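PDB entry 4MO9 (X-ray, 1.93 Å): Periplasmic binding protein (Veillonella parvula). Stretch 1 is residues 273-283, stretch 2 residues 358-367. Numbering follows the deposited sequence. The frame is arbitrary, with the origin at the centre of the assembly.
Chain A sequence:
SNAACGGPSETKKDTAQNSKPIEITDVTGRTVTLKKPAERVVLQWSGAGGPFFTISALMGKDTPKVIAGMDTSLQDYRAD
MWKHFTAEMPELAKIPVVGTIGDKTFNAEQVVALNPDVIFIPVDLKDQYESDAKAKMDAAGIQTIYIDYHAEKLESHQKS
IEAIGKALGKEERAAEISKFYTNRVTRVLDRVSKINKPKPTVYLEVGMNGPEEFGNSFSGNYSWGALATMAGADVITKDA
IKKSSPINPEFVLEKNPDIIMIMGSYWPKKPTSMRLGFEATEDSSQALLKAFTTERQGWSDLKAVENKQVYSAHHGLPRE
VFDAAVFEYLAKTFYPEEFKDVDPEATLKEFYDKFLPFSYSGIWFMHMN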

# COMPACT_ATOMS: atom_id res chain seq x y z
N SER A 273 6.27 -18.71 2.70
CA SER A 273 5.71 -17.57 1.99
C SER A 273 6.83 -16.67 1.46
O SER A 273 7.93 -16.65 2.03
CB SER A 273 4.73 -16.77 2.87
OG SER A 273 5.36 -16.21 4.01
N MSE A 274 6.58 -15.98 0.36
CA MSE A 274 7.56 -15.01 -0.14
C MSE A 274 7.75 -13.91 0.89
O MSE A 274 6.78 -13.27 1.30
CB MSE A 274 7.06 -14.39 -1.45
CG MSE A 274 8.03 -13.38 -2.03
SE MSE A 274 9.75 -14.23 -2.38
CE MSE A 274 10.73 -12.53 -2.57
N ARG A 275 9.00 -13.69 1.29
CA ARG A 275 9.33 -12.73 2.34
C ARG A 275 9.96 -11.44 1.79
O ARG A 275 11.00 -11.48 1.12
CB ARG A 275 10.27 -13.37 3.37
CG ARG A 275 10.76 -12.42 4.47
CD ARG A 275 9.62 -11.98 5.41
NE ARG A 275 9.18 -13.07 6.27
CZ ARG A 275 9.73 -13.36 7.45
NH1 ARG A 275 10.74 -12.63 7.91
NH2 ARG A 275 9.28 -14.39 8.17
N LEU A 276 9.31 -10.32 2.09
CA LEU A 276 9.83 -8.99 1.81
C LEU A 276 9.55 -8.11 3.02
O LEU A 276 8.81 -8.52 3.91
CB LEU A 276 9.17 -8.40 0.56
CG LEU A 276 9.55 -9.08 -0.77
CD1 LEU A 276 8.81 -8.39 -1.93
CD2 LEU A 276 11.04 -9.02 -0.98
N GLY A 277 10.15 -6.91 3.05
CA GLY A 277 9.92 -5.97 4.14
C GLY A 277 11.15 -5.78 5.02
O GLY A 277 12.28 -6.03 4.59
N PHE A 278 10.93 -5.36 6.27
CA PHE A 278 12.04 -5.06 7.18
C PHE A 278 12.75 -6.30 7.70
O PHE A 278 13.92 -6.21 8.11
CB PHE A 278 11.54 -4.22 8.37
CG PHE A 278 11.15 -2.82 7.98
CD1 PHE A 278 12.12 -1.85 7.76
CD2 PHE A 278 9.81 -2.49 7.82
CE1 PHE A 278 11.76 -0.56 7.39
CE2 PHE A 278 9.44 -1.20 7.46
CZ PHE A 278 10.42 -0.23 7.24
N GLU A 279 12.06 -7.43 7.69
CA GLU A 279 12.66 -8.69 8.13
C GLU A 279 12.89 -9.58 6.93
O GLU A 279 12.23 -10.61 6.78
CB GLU A 279 11.76 -9.41 9.12
CG GLU A 279 11.29 -8.53 10.23
CD GLU A 279 11.59 -9.10 11.59
OE1 GLU A 279 11.98 -10.29 11.67
OE2 GLU A 279 11.44 -8.35 12.58
N ALA A 280 13.83 -9.18 6.09
CA ALA A 280 14.07 -9.86 4.84
C ALA A 280 15.53 -9.65 4.49
O ALA A 280 16.08 -8.58 4.74
CB ALA A 280 13.19 -9.27 3.75
N THR A 281 16.15 -10.68 3.92
CA THR A 281 17.50 -10.54 3.40
C THR A 281 17.52 -10.93 1.93
O THR A 281 16.64 -11.68 1.48
CB THR A 281 18.50 -11.42 4.16
OG1 THR A 281 18.28 -12.79 3.82
CG2 THR A 281 18.34 -11.22 5.67
N GLU A 282 18.50 -10.43 1.19
CA GLU A 282 18.63 -10.74 -0.23
C GLU A 282 18.67 -12.25 -0.50
O GLU A 282 17.93 -12.76 -1.34
CB GLU A 282 19.87 -10.05 -0.80
CG GLU A 282 20.19 -10.39 -2.25
CD GLU A 282 19.27 -9.70 -3.23
OE1 GLU A 282 18.64 -8.68 -2.86
OE2 GLU A 282 19.19 -10.17 -4.39
N ASP A 283 19.52 -12.97 0.23
CA ASP A 283 19.68 -14.41 0.03
C ASP A 283 18.39 -15.19 0.30
O ASP A 283 18.02 -16.08 -0.48
CB ASP A 283 20.81 -14.98 0.89
CG ASP A 283 22.18 -14.58 0.38
OD1 ASP A 283 22.25 -14.05 -0.74
OD2 ASP A 283 23.18 -14.79 1.10
N PHE A 358 11.22 7.30 10.24
CA PHE A 358 11.71 5.93 10.42
C PHE A 358 12.82 5.66 9.40
O PHE A 358 12.73 6.12 8.26
CB PHE A 358 10.57 4.93 10.23
CG PHE A 358 9.30 5.31 10.96
CD1 PHE A 358 9.25 5.32 12.35
CD2 PHE A 358 8.15 5.64 10.25
CE1 PHE A 358 8.09 5.67 13.02
CE2 PHE A 358 6.98 5.99 10.92
CZ PHE A 358 6.95 6.01 12.30
N SER A 359 13.86 4.94 9.80
CA SER A 359 14.98 4.68 8.89
C SER A 359 14.60 3.67 7.81
O SER A 359 13.86 2.70 8.07
CB SER A 359 16.20 4.17 9.65
OG SER A 359 15.92 2.93 10.28
N TYR A 360 15.08 3.89 6.60
CA TYR A 360 14.86 2.94 5.53
C TYR A 360 15.78 1.73 5.68
O TYR A 360 16.95 1.89 6.01
CB TYR A 360 15.09 3.60 4.17
CG TYR A 360 14.92 2.64 3.01
CD1 TYR A 360 13.65 2.21 2.63
CD2 TYR A 360 16.01 2.16 2.31
CE1 TYR A 360 13.48 1.33 1.58
CE2 TYR A 360 15.86 1.28 1.26
CZ TYR A 360 14.59 0.87 0.90
OH TYR A 360 14.44 -0.01 -0.16
N SER A 361 15.22 0.53 5.46
CA SER A 361 16.00 -0.71 5.34
C SER A 361 15.10 -1.85 4.86
O SER A 361 13.93 -1.63 4.57
CB SER A 361 16.67 -1.10 6.66
OG SER A 361 15.70 -1.54 7.59
N GLY A 362 15.66 -3.05 4.75
CA GLY A 362 14.88 -4.19 4.30
C GLY A 362 14.88 -4.36 2.79
O GLY A 362 15.62 -3.66 2.09
N ILE A 363 14.04 -5.27 2.29
CA ILE A 363 14.00 -5.62 0.87
C ILE A 363 12.56 -5.54 0.37
O ILE A 363 11.67 -6.16 0.96
CB ILE A 363 14.52 -7.06 0.64
CG1 ILE A 363 15.88 -7.27 1.32
CG2 ILE A 363 14.55 -7.40 -0.85
CD1 ILE A 363 17.04 -6.65 0.58
N TRP A 364 12.33 -4.81 -0.72
CA TRP A 364 10.97 -4.44 -1.12
C TRP A 364 10.66 -4.84 -2.55
O TRP A 364 9.49 -4.87 -2.96
CB TRP A 364 10.77 -2.93 -0.92
CG TRP A 364 11.04 -2.55 0.50
CD1 TRP A 364 12.26 -2.22 1.05
CD2 TRP A 364 10.09 -2.54 1.57
NE1 TRP A 364 12.11 -1.97 2.40
CE2 TRP A 364 10.79 -2.17 2.74
CE3 TRP A 364 8.72 -2.79 1.66
CZ2 TRP A 364 10.16 -2.04 3.99
CZ3 TRP A 364 8.09 -2.67 2.89
CH2 TRP A 364 8.81 -2.30 4.03
N PHE A 365 11.71 -5.14 -3.31
CA PHE A 365 11.58 -5.53 -4.71
C PHE A 365 12.62 -6.60 -4.99
O PHE A 365 13.65 -6.67 -4.30
CB PHE A 365 11.82 -4.33 -5.63
CG PHE A 365 10.85 -3.20 -5.41
CD1 PHE A 365 9.51 -3.32 -5.81
CD2 PHE A 365 11.26 -2.01 -4.83
CE1 PHE A 365 8.61 -2.28 -5.61
CE2 PHE A 365 10.37 -0.96 -4.64
CZ PHE A 365 9.04 -1.09 -5.03
N MSE A 366 12.37 -7.43 -6.00
CA MSE A 366 13.26 -8.56 -6.21
C MSE A 366 13.12 -9.13 -7.60
O MSE A 366 12.02 -9.29 -8.12
CB MSE A 366 12.98 -9.65 -5.18
CG MSE A 366 13.43 -11.01 -5.61
SE MSE A 366 14.64 -11.75 -4.32
CE MSE A 366 16.02 -10.38 -4.47
N HIS A 367 14.27 -9.44 -8.20
CA HIS A 367 14.33 -10.10 -9.48
C HIS A 367 15.06 -11.41 -9.25
O HIS A 367 16.19 -11.41 -8.76
CB HIS A 367 15.09 -9.23 -10.47
CG HIS A 367 15.15 -9.79 -11.86
ND1 HIS A 367 14.17 -10.63 -12.35
CD2 HIS A 367 16.06 -9.64 -12.84
CE1 HIS A 367 14.48 -10.97 -13.59
NE2 HIS A 367 15.61 -10.39 -13.91

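Where two loops meet far from each other in sequence, a short backbone link often fixes the register while side chains of unequal size fill the space around it, and glycines supply the hollows. The contact between residues 273-283 and 358-367 of this periplasmic binding protein is a compact example, burying 642 Å² over both sides. Its hub is a single antiparallel bridge between Gly277 and Ile363. Gly277 N donates to Ile363 O at 2.7 Å and nearly in line, and Ile363 N returns a bond to Gly277 O at 3.0 Å, so each residue satisfies both polar backbone groups of the other.

Beside the bridge the chains come closer still, with Phe278 CA and Gly362 CA 4.1 Å apart. Gly362 makes this approach possible. A CB there would point toward the other stretch and lie 2.3 Å from Gly277 O and 2.9 Å from Phe278 CA, both clashes; the backbone angles alone also call for glycine. In the space left free, Gly362 CA approaches Gly277 O at 3.2 Å in a CA-H...O contact. Gly277 likewise has backbone angles that demand glycine, and its bare CA sits over a face of the Trp364 indole, 3.8 Å from the centroid of the six-membered ring and only 10° off the normal. This CH-pi contact sets a slim piece of backbone against a broad aromatic surface.

The same indole presents its edge to Phe278. The six-membered rings stand at 86° with centroids 5.1 Å apart, and Trp364 CZ2 lies 3.6 Å from Phe278 CE2, an edge-to-face fit that brings the positive rim of one ring to the electron-rich face of the other. Trp364 starts out pointing away from stretch 1, but its end swings back, and a bond from Trp364 NE1 to Ser361 O at 2.9 Å helps hold the ring in place. At the Phe278 edge, Ser361 OG lies 3.6 Å from Phe278 CD1.

Ile363 is the bump that the first stretch wraps around. Its CG2 meets Leu276 CD2 at 3.9 Å, its CB meets Ala280 CB at 4.0 Å, and its CD1 reaches to 4.1 Å from Glu282 N. Ala280 points its methyl toward stretch 2, where it packs against the branched side chain of Ile363. Farther along, the selenomethionine Met366 extends the apolar packing, its CG 4.3 Å from CE of Met274, also selenomethionine. At the exposed margin, Glu282 OE2 comes within 3.2 Å of Met366 CE, a carboxylate oxygen in van der Waals contact with a methyl group; OE2 is hydrogen-bonded elsewhere in the structure, so the contact does not leave it without a polar partner.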